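Local atomic coordinates of protein CT_858 (Chlamydia trachomatis, PDB entry 3DOR), a protein that probably acts as a secreted serine-type endopeptidase of the chlamydial pathogen, forming a dimer in its mature state. Residues B[22-32]-B[67-75]; B[385-395]-B[407-416]. All coordinates share one frame; numbering follows the deposited sequence.

Contact 1 (B[22-32]-B[67-75]); sequences YAPKTWKEQYL and GGLNDFHAG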
loop_
_atom_site.group_PDB
_atom_site.type_symbol
_atom_site.label_atom_id
_atom_site.label_comp_id
_atom_site.label_asym_id
_atom_site.label_seq_id
_atom_site.Cartn_x
_atom_site.Cartn_y
_atom_site.Cartn_z
ATOM N N TYR B 22 15.901 -6.358 8.134
ATOM C CA TYR B 22 16.852 -6.457 7.031
ATOM C C TYR B 22 17.626 -7.750 7.203
ATOM O O TYR B 22 18.642 -7.803 7.901
ATOM C CB TYR B 22 17.796 -5.265 7.015
ATOM C CG TYR B 22 18.678 -5.249 5.792
ATOM C CD1 TYR B 22 18.146 -5.008 4.523
ATOM C CD2 TYR B 22 20.039 -5.523 5.895
ATOM C CE1 TYR B 22 18.950 -5.046 3.389
ATOM C CE2 TYR B 22 20.849 -5.565 4.776
ATOM C CZ TYR B 22 20.303 -5.330 3.525
ATOM O OH TYR B 22 21.107 -5.433 2.415
ATOM N N ALA B 23 17.122 -8.801 6.561
ATOM C CA ALA B 23 17.706 -10.132 6.657
ATOM C C ALA B 23 19.172 -10.282 6.284
ATOM O O ALA B 23 19.892 -11.034 6.926
ATOM C CB ALA B 23 16.868 -11.125 5.851
ATOM N N PRO B 24 19.633 -9.584 5.239
ATOM C CA PRO B 24 21.049 -9.729 4.865
ATOM C C PRO B 24 22.087 -9.019 5.729
ATOM O O PRO B 24 23.269 -8.993 5.386
ATOM C CB PRO B 24 21.080 -9.259 3.408
ATOM C CG PRO B 24 19.922 -8.359 3.298
ATOM C CD PRO B 24 18.853 -8.935 4.173
ATOM N N LYS B 25 21.648 -8.461 6.853
ATOM C CA LYS B 25 22.545 -7.751 7.768
ATOM C C LYS B 25 23.806 -8.558 8.124
ATOM O O LYS B 25 24.930 -8.086 7.940
ATOM C CB LYS B 25 21.775 -7.367 9.043
ATOM C CG LYS B 25 22.608 -6.761 10.162
ATOM C CD LYS B 25 21.720 -5.986 11.136
ATOM C CE LYS B 25 22.171 -6.144 12.589
ATOM N NZ LYS B 25 23.587 -5.768 12.840
ATOM N N THR B 26 23.620 -9.772 8.621
ATOM C CA THR B 26 24.749 -10.611 8.995
ATOM C C THR B 26 25.666 -10.893 7.803
ATOM O O THR B 26 26.878 -11.029 7.953
ATOM C CB THR B 26 24.256 -11.943 9.574
ATOM O OG1 THR B 26 23.233 -11.684 10.544
ATOM C CG2 THR B 26 25.399 -12.685 10.255
ATOM N N TRP B 27 25.079 -10.985 6.619
ATOM C CA TRP B 27 25.847 -11.251 5.412
ATOM C C TRP B 27 26.705 -10.053 5.006
ATOM O O TRP B 27 27.854 -10.215 4.601
ATOM C CB TRP B 27 24.899 -11.631 4.268
ATOM C CG TRP B 27 25.532 -11.575 2.928
ATOM C CD1 TRP B 27 25.485 -10.540 2.042
ATOM C CD2 TRP B 27 26.344 -12.586 2.324
ATOM N NE1 TRP B 27 26.216 -10.845 0.919
ATOM C CE2 TRP B 27 26.754 -12.096 1.065
ATOM C CE3 TRP B 27 26.762 -13.863 2.724
ATOM C CZ2 TRP B 27 27.568 -12.834 0.201
ATOM C CZ3 TRP B 27 27.574 -14.599 1.861
ATOM C CH2 TRP B 27 27.966 -14.079 0.613
ATOM N N LYS B 28 26.146 -8.852 5.114
ATOM C CA LYS B 28 26.871 -7.638 4.757
ATOM C C LYS B 28 28.066 -7.390 5.685
ATOM O O LYS B 28 29.121 -6.913 5.253
ATOM C CB LYS B 28 25.917 -6.445 4.797
ATOM C CG LYS B 28 24.681 -6.621 3.902
ATOM C CD LYS B 28 25.068 -6.778 2.426
ATOM C CE LYS B 28 23.838 -6.943 1.540
ATOM N NZ LYS B 28 24.199 -6.976 0.093
ATOM N N GLU B 29 27.897 -7.705 6.963
ATOM C CA GLU B 29 28.974 -7.510 7.922
ATOM C C GLU B 29 30.145 -8.394 7.521
ATOM O O GLU B 29 31.296 -7.975 7.579
ATOM C CB GLU B 29 28.495 -7.859 9.339
ATOM C CG GLU B 29 27.245 -7.086 9.722
ATOM C CD GLU B 29 26.612 -7.531 11.027
ATOM O OE1 GLU B 29 26.461 -8.749 11.249
ATOM O OE2 GLU B 29 26.243 -6.646 11.826
ATOM N N GLN B 30 29.851 -9.610 7.074
ATOM C CA GLN B 30 30.918 -10.514 6.690
ATOM C C GLN B 30 31.415 -10.332 5.261
ATOM O O GLN B 30 32.613 -10.424 5.009
ATOM C CB GLN B 30 30.485 -11.961 6.888
ATOM C CG GLN B 30 31.617 -12.939 6.666
ATOM C CD GLN B 30 31.216 -14.374 6.932
ATOM O OE1 GLN B 30 30.749 -15.080 6.035
ATOM N NE2 GLN B 30 31.389 -14.815 8.179
ATOM N N TYR B 31 30.502 -10.083 4.327
ATOM C CA TYR B 31 30.876 -9.921 2.928
ATOM C C TYR B 31 31.522 -8.570 2.643
ATOM O O TYR B 31 32.427 -8.469 1.816
ATOM C CB TYR B 31 29.644 -10.109 2.033
ATOM C CG TYR B 31 29.900 -9.866 0.562
ATOM C CD1 TYR B 31 30.684 -10.742 -0.198
ATOM C CD2 TYR B 31 29.362 -8.751 -0.069
ATOM C CE1 TYR B 31 30.920 -10.500 -1.561
ATOM C CE2 TYR B 31 29.588 -8.505 -1.406
ATOM C CZ TYR B 31 30.366 -9.378 -2.149
ATOM O OH TYR B 31 30.581 -9.088 -3.474
ATOM N N LEU B 32 31.057 -7.538 3.338
ATOM C CA LEU B 32 31.576 -6.184 3.162
ATOM C C LEU B 32 32.394 -5.658 4.348
ATOM O O LEU B 32 33.108 -4.669 4.209
ATOM C CB LEU B 32 30.424 -5.206 2.933
ATOM C CG LEU B 32 29.416 -5.468 1.814
ATOM C CD1 LEU B 32 28.345 -4.395 1.869
ATOM C CD2 LEU B 32 30.114 -5.452 0.460
ATOM N N GLY B 67 22.842 2.848 0.099
ATOM C CA GLY B 67 23.663 2.341 -0.986
ATOM C C GLY B 67 24.859 1.581 -0.438
ATOM O O GLY B 67 25.439 0.736 -1.126
ATOM N N GLY B 68 25.228 1.876 0.809
ATOM C CA GLY B 68 26.362 1.207 1.423
ATOM C C GLY B 68 26.116 -0.257 1.724
ATOM O O GLY B 68 27.050 -1.003 2.032
ATOM N N LEU B 69 24.860 -0.681 1.644
ATOM C CA LEU B 69 24.523 -2.078 1.905
ATOM C C LEU B 69 24.908 -2.959 0.721
ATOM O O LEU B 69 24.902 -4.183 0.827
ATOM C CB LEU B 69 23.025 -2.222 2.181
ATOM C CG LEU B 69 22.477 -1.606 3.473
ATOM C CD1 LEU B 69 20.952 -1.640 3.453
ATOM C CD2 LEU B 69 23.021 -2.373 4.680
ATOM N N ASN B 70 25.251 -2.335 -0.401
ATOM C CA ASN B 70 25.620 -3.081 -1.607
ATOM C C ASN B 70 24.545 -4.159 -1.855
ATOM O O ASN B 70 24.848 -5.338 -1.993
ATOM C CB ASN B 70 27.008 -3.711 -1.416
ATOM C CG ASN B 70 27.670 -4.110 -2.733
ATOM O OD1 ASN B 70 28.900 -4.195 -2.824
ATOM N ND2 ASN B 70 26.861 -4.363 -3.750
ATOM N N ASP B 71 23.285 -3.724 -1.887
ATOM C CA ASP B 71 22.129 -4.605 -2.084
ATOM C C ASP B 71 21.312 -4.045 -3.247
ATOM O O ASP B 71 20.699 -2.985 -3.116
ATOM C CB ASP B 71 21.268 -4.606 -0.811
ATOM C CG ASP B 71 20.110 -5.602 -0.868
ATOM O OD1 ASP B 71 19.570 -5.854 -1.965
ATOM O OD2 ASP B 71 19.722 -6.115 0.207
ATOM N N PHE B 72 21.286 -4.738 -4.382
ATOM C CA PHE B 72 20.526 -4.213 -5.513
ATOM C C PHE B 72 19.057 -4.005 -5.175
ATOM O O PHE B 72 18.379 -3.220 -5.830
ATOM C CB PHE B 72 20.664 -5.106 -6.747
ATOM C CG PHE B 72 22.072 -5.222 -7.247
ATOM C CD1 PHE B 72 22.818 -6.368 -6.998
ATOM C CD2 PHE B 72 22.665 -4.174 -7.935
ATOM C CE1 PHE B 72 24.146 -6.470 -7.430
ATOM C CE2 PHE B 72 23.988 -4.266 -8.373
ATOM C CZ PHE B 72 24.727 -5.417 -8.118
ATOM N N HIS B 73 18.575 -4.702 -4.150
ATOM C CA HIS B 73 17.192 -4.572 -3.703
ATOM C C HIS B 73 17.008 -3.377 -2.745
ATOM O O HIS B 73 15.943 -2.759 -2.716
ATOM C CB HIS B 73 16.736 -5.841 -2.965
ATOM C CG HIS B 73 16.188 -6.919 -3.850
ATOM N ND1 HIS B 73 15.455 -6.653 -4.989
ATOM C CD2 HIS B 73 16.163 -8.267 -3.697
ATOM C CE1 HIS B 73 15.000 -7.786 -5.495
ATOM N NE2 HIS B 73 15.415 -8.782 -4.729
ATOM N N ALA B 74 18.029 -3.063 -1.950
ATOM C CA ALA B 74 17.924 -1.969 -0.979
ATOM C C ALA B 74 18.205 -0.576 -1.546
ATOM O O ALA B 74 19.268 -0.325 -2.111
ATOM C CB ALA B 74 18.842 -2.246 0.218
ATOM N N GLY B 75 17.247 0.335 -1.380
ATOM C CA GLY B 75 17.424 1.683 -1.898
ATOM C C GLY B 75 16.335 2.667 -1.498
ATOM O O GLY B 75 15.237 2.273 -1.113
#

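Contact 2 (B[385-395]-B[407-416]); sequences LENVDTNVESR and VDLQVAEYLK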
loop_
_atom_site.group_PDB
_atom_site.type_symbol
_atom_site.label_atom_id
_atom_site.label_comp_id
_atom_site.label_asym_id
_atom_site.label_seq_id
_atom_site.Cartn_x
_atom_site.Cartn_y
_atom_site.Cartn_z
ATOM N N LEU B 385 -6.622 -22.657 4.892
ATOM C CA LEU B 385 -6.588 -24.033 4.411
ATOM C C LEU B 385 -6.956 -25.049 5.472
ATOM O O LEU B 385 -6.768 -26.249 5.285
ATOM C CB LEU B 385 -5.191 -24.350 3.876
ATOM C CG LEU B 385 -4.669 -23.337 2.852
ATOM C CD1 LEU B 385 -3.196 -23.614 2.544
ATOM C CD2 LEU B 385 -5.537 -23.411 1.592
ATOM N N GLU B 386 -7.482 -24.560 6.584
ATOM C CA GLU B 386 -7.865 -25.415 7.694
ATOM C C GLU B 386 -8.553 -26.717 7.272
ATOM O O GLU B 386 -8.116 -27.803 7.658
ATOM C CB GLU B 386 -8.776 -24.634 8.638
ATOM C CG GLU B 386 -8.935 -25.262 10.009
ATOM C CD GLU B 386 -9.800 -24.424 10.925
ATOM O OE1 GLU B 386 -9.506 -23.216 11.074
ATOM O OE2 GLU B 386 -10.770 -24.973 11.496
ATOM N N ASN B 387 -9.609 -26.614 6.468
ATOM C CA ASN B 387 -10.342 -27.807 6.055
ATOM C C ASN B 387 -10.164 -28.271 4.614
ATOM O O ASN B 387 -11.108 -28.773 3.994
ATOM C CB ASN B 387 -11.831 -27.614 6.344
ATOM C CG ASN B 387 -12.112 -27.423 7.819
ATOM O OD1 ASN B 387 -12.696 -26.422 8.223
ATOM N ND2 ASN B 387 -11.689 -28.387 8.636
ATOM N N VAL B 388 -8.956 -28.115 4.083
ATOM C CA VAL B 388 -8.672 -28.544 2.724
ATOM C C VAL B 388 -7.983 -29.897 2.789
ATOM O O VAL B 388 -6.877 -30.007 3.323
ATOM C CB VAL B 388 -7.761 -27.528 1.998
ATOM C CG1 VAL B 388 -7.288 -28.093 0.668
ATOM C CG2 VAL B 388 -8.522 -26.241 1.766
ATOM N N ASP B 389 -8.644 -30.925 2.261
ATOM C CA ASP B 389 -8.096 -32.283 2.260
ATOM C C ASP B 389 -8.062 -32.879 0.855
ATOM O O ASP B 389 -7.610 -34.008 0.677
ATOM C CB ASP B 389 -8.932 -33.230 3.138
ATOM C CG ASP B 389 -9.540 -32.544 4.340
ATOM O OD1 ASP B 389 -8.797 -31.874 5.087
ATOM O OD2 ASP B 389 -10.769 -32.688 4.539
ATOM N N THR B 390 -8.550 -32.135 -0.133
ATOM C CA THR B 390 -8.576 -32.639 -1.507
ATOM C C THR B 390 -8.143 -31.592 -2.531
ATOM O O THR B 390 -8.040 -30.397 -2.221
ATOM C CB THR B 390 -9.988 -33.097 -1.898
ATOM O OG1 THR B 390 -10.828 -31.947 -2.059
ATOM C CG2 THR B 390 -10.588 -33.989 -0.812
ATOM N N ASN B 391 -7.906 -32.049 -3.761
ATOM C CA ASN B 391 -7.509 -31.153 -4.829
ATOM C C ASN B 391 -8.589 -30.118 -5.115
ATOM O O ASN B 391 -8.301 -28.926 -5.198
ATOM C CB ASN B 391 -7.205 -31.931 -6.113
ATOM C CG ASN B 391 -5.953 -32.776 -6.003
ATOM O OD1 ASN B 391 -4.951 -32.350 -5.426
ATOM N ND2 ASN B 391 -5.997 -33.978 -6.571
ATOM N N VAL B 392 -9.832 -30.570 -5.276
ATOM C CA VAL B 392 -10.925 -29.645 -5.570
ATOM C C VAL B 392 -11.018 -28.595 -4.470
ATOM O O VAL B 392 -11.269 -27.422 -4.734
ATOM C CB VAL B 392 -12.284 -30.378 -5.685
ATOM C CG1 VAL B 392 -13.378 -29.384 -6.040
ATOM C CG2 VAL B 392 -12.205 -31.462 -6.745
ATOM N N GLU B 393 -10.808 -29.029 -3.234
ATOM C CA GLU B 393 -10.848 -28.134 -2.081
ATOM C C GLU B 393 -9.746 -27.082 -2.200
ATOM O O GLU B 393 -9.963 -25.902 -1.946
ATOM C CB GLU B 393 -10.656 -28.944 -0.799
ATOM C CG GLU B 393 -11.821 -28.869 0.160
ATOM C CD GLU B 393 -12.198 -30.224 0.721
ATOM O OE1 GLU B 393 -13.352 -30.645 0.500
ATOM O OE2 GLU B 393 -11.351 -30.872 1.375
ATOM N N SER B 394 -8.559 -27.525 -2.593
ATOM C CA SER B 394 -7.427 -26.628 -2.764
ATOM C C SER B 394 -7.737 -25.579 -3.833
ATOM O O SER B 394 -7.524 -24.384 -3.630
ATOM C CB SER B 394 -6.190 -27.428 -3.173
ATOM O OG SER B 394 -5.892 -28.413 -2.200
ATOM N N ARG B 395 -8.248 -26.029 -4.972
ATOM C CA ARG B 395 -8.573 -25.108 -6.052
ATOM C C ARG B 395 -9.630 -24.097 -5.640
ATOM O O ARG B 395 -9.601 -22.945 -6.078
ATOM C CB ARG B 395 -9.035 -25.876 -7.290
ATOM C CG ARG B 395 -7.897 -26.415 -8.137
ATOM C CD ARG B 395 -8.431 -27.227 -9.299
ATOM N NE ARG B 395 -8.237 -28.652 -9.077
ATOM C CZ ARG B 395 -9.186 -29.569 -9.207
ATOM N NH1 ARG B 395 -10.412 -29.210 -9.564
ATOM N NH2 ARG B 395 -8.905 -30.845 -8.977
ATOM N N VAL B 407 -2.544 -25.243 -8.909
ATOM C CA VAL B 407 -2.906 -25.515 -7.520
ATOM C C VAL B 407 -3.264 -26.984 -7.309
ATOM O O VAL B 407 -4.029 -27.575 -8.076
ATOM C CB VAL B 407 -4.068 -24.609 -7.039
ATOM C CG1 VAL B 407 -4.613 -25.102 -5.693
ATOM C CG2 VAL B 407 -3.561 -23.170 -6.891
ATOM N N ASP B 408 -2.701 -27.540 -6.241
ATOM C CA ASP B 408 -2.847 -28.942 -5.854
ATOM C C ASP B 408 -3.076 -29.071 -4.358
ATOM O O ASP B 408 -3.022 -28.090 -3.633
ATOM C CB ASP B 408 -1.538 -29.676 -6.167
ATOM C CG ASP B 408 -1.733 -30.809 -7.105
ATOM O OD1 ASP B 408 -0.735 -31.478 -7.446
ATOM O OD2 ASP B 408 -2.896 -31.028 -7.502
ATOM N N LEU B 409 -3.305 -30.298 -3.903
ATOM C CA LEU B 409 -3.453 -30.549 -2.478
ATOM C C LEU B 409 -2.012 -30.380 -1.974
ATOM O O LEU B 409 -1.767 -29.892 -0.872
ATOM C CB LEU B 409 -3.917 -31.988 -2.224
ATOM C CG LEU B 409 -4.961 -32.265 -1.130
ATOM C CD1 LEU B 409 -4.799 -33.708 -0.676
ATOM C CD2 LEU B 409 -4.801 -31.318 0.055
ATOM N N GLN B 410 -1.065 -30.791 -2.813
ATOM C CA GLN B 410 0.358 -30.685 -2.501
ATOM C C GLN B 410 0.697 -29.229 -2.213
ATOM O O GLN B 410 1.447 -28.918 -1.290
ATOM C CB GLN B 410 1.200 -31.192 -3.678
ATOM C CG GLN B 410 2.711 -31.002 -3.504
ATOM C CD GLN B 410 3.236 -31.561 -2.182
ATOM O OE1 GLN B 410 2.992 -30.999 -1.106
ATOM N NE2 GLN B 410 3.956 -32.676 -2.258
ATOM N N VAL B 411 0.122 -28.341 -3.012
ATOM C CA VAL B 411 0.340 -26.916 -2.849
ATOM C C VAL B 411 -0.270 -26.460 -1.528
ATOM O O VAL B 411 0.370 -25.726 -0.765
ATOM C CB VAL B 411 -0.267 -26.134 -4.039
ATOM C CG1 VAL B 411 -0.300 -24.647 -3.741
ATOM C CG2 VAL B 411 0.565 -26.401 -5.298
ATOM N N ALA B 412 -1.492 -26.906 -1.248
ATOM C CA ALA B 412 -2.162 -26.541 -0.001
ATOM C C ALA B 412 -1.326 -27.030 1.176
ATOM O O ALA B 412 -1.125 -26.305 2.143
ATOM C CB ALA B 412 -3.568 -27.149 0.054
ATOM N N GLU B 413 -0.823 -28.259 1.083
ATOM C CA GLU B 413 -0.001 -28.817 2.145
ATOM C C GLU B 413 1.300 -28.040 2.320
ATOM O O GLU B 413 1.788 -27.899 3.438
ATOM C CB GLU B 413 0.299 -30.292 1.870
ATOM C CG GLU B 413 -0.927 -31.192 1.996
ATOM C CD GLU B 413 -1.623 -31.028 3.343
ATOM O OE1 GLU B 413 -0.920 -31.055 4.375
ATOM O OE2 GLU B 413 -2.865 -30.872 3.379
ATOM N N TYR B 414 1.864 -27.542 1.221
ATOM C CA TYR B 414 3.095 -26.759 1.304
ATOM C C TYR B 414 2.811 -25.473 2.064
ATOM O O TYR B 414 3.580 -25.079 2.939
ATOM C CB TYR B 414 3.621 -26.394 -0.091
ATOM C CG TYR B 414 4.461 -27.452 -0.768
ATOM C CD1 TYR B 414 4.513 -27.522 -2.158
ATOM C CD2 TYR B 414 5.239 -28.353 -0.032
ATOM C CE1 TYR B 414 5.315 -28.451 -2.806
ATOM C CE2 TYR B 414 6.047 -29.292 -0.673
ATOM C CZ TYR B 414 6.081 -29.331 -2.066
ATOM O OH TYR B 414 6.880 -30.233 -2.736
ATOM N N LEU B 415 1.706 -24.817 1.714
ATOM C CA LEU B 415 1.324 -23.563 2.352
ATOM C C LEU B 415 1.084 -23.736 3.856
ATOM O O LEU B 415 1.459 -22.873 4.656
ATOM C CB LEU B 415 0.086 -22.980 1.663
ATOM C CG LEU B 415 0.327 -22.506 0.224
ATOM C CD1 LEU B 415 -0.999 -22.210 -0.462
ATOM C CD2 LEU B 415 1.211 -21.274 0.235
ATOM N N LYS B 416 0.475 -24.851 4.244
ATOM C CA LYS B 416 0.243 -25.109 5.662
ATOM C C LYS B 416 1.567 -25.378 6.366
ATOM O O LYS B 416 1.779 -24.942 7.496
ATOM C CB LYS B 416 -0.714 -26.286 5.840
ATOM C CG LYS B 416 -2.153 -25.863 5.648
ATOM C CD LYS B 416 -2.992 -26.905 4.945
ATOM C CE LYS B 416 -3.297 -28.094 5.821
ATOM N NZ LYS B 416 -4.382 -28.901 5.180
HETATM O O HOH W 1 -1.892 -33.075 -4.994
HETATM O O HOH W 2 -5.950 -29.707 -8.429
#

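Contact 1 (B[22-32]-B[67-75])
Tyr22 and Lys28 reach from the turn and helix of 22-32 to the irregular loop 67-75, whose Asp71 forms an Asx turn. The Tyr22 hydroxyl donates to Asp71 (OH to OD2 2.7 Å), and OD2 accepts with its anti lone pair, the one turned away from OD1; ring and carboxylate planes stand 51° apart. Leu69 CD1 covers one face of the tyrosine in a CH-pi contact, 4.1 Å from the ring centroid, while Pro24 CG lies over the opposite face, so the ring is held between them. Lys28 NZ reaches the backbone carbonyls of the turn that follows helix 55-67, with a bond to Asn70 O at 2.7 Å and a weak one to Leu69 O at 3.0 Å. The bend in its chain at chi2 (-61°) lays CD and CE along the Leu69 carbonyl. One turn on, Leu32 CD1 rests on Asn70 CB.

Farther out, Glu526 forms a salt bridge with Lys28, and Thr513 of strand 507-518 hydrogen-bonds to Asp71 OD2, giving that oxygen a second partner. The same carboxylate steadies its own loop through OD1, which accepts from His73 N at 2.7 Å and, more weakly, from Ala74 N.

Contact 2 (B[385-395]-B[407-416])
The N-terminal turns of helices 391-395 and 409-416 meet with their axes 8.6 Å apart at closest approach and 64° between their directions, and the backbones come nearest at Asn391 and Leu409, whose CA atoms are 4.7 Å apart. Here Asn391 OD1 takes the amide hydrogen of Leu409 (OD1 to N 3.0 Å), in the carbonyl plane and with a C=O...N angle of 155°. With CG beside its own backbone N (chi1 -69°), the asparagine runs alongside Asp408, their flat groups nearly parallel. Water 1 donates to the same OD1 and accepts from Gln410 N, so one amide oxygen serves two N-H groups of the first turn, directly and through water.

Leu409 reaches across the start of the other helix, its CD1 packed on Asp389 O and its CD2 facing Val388 CG1. Ala412 CB touches both Val388 CG1, at 3.9 Å, and Ser394 OG. Ser394 OG itself turns back to Thr390 O, which also receives Ser394 N from the opposite face of its plane. At the far end Leu385 CD1 is pressed against Leu415 CB at 3.5 Å, a tight fit, while the bent chain of Lys416 passes along Leu385 CB and ends in a salt bridge with Glu413 (NZ to OE2 3.1 Å). Leu398 of helix 391-398 and Trp381 of helix 372-384 continue this apolar side around Leu415.

Thr390 OG1 caps its own helix at Glu393 N, whereas Asp408 makes no such bond at the N-cap of the other. The first turn of 409-416 is instead met by the carbonyl oxygen of a neutral amide from across the contact, whose partial negative charge is probably favourable beside the positive end of the helix dipole.

From the N terminus, contact 1 comes first: after helix 2-20 the chain enters 22-32, runs through helices 36-48 and 55-67, and returns in 67-75, closing a largely helical excursion just before strand 75-78 joins the antiparallel sheet of strand 507-518. Contact 2 opens much later, within the S41 peptidase region, and closes a short excursion that includes strands 401-402 and 405-406 between helices 391-398 and 409-428. The two loops therefore lie in series, neither nested nor crossed. Their centres are 36 Å apart and their nearest atoms about 19 Å: contact 1 ties helix 25-32 to the loop leading into that sheet, contact 2 joins peripheral helices.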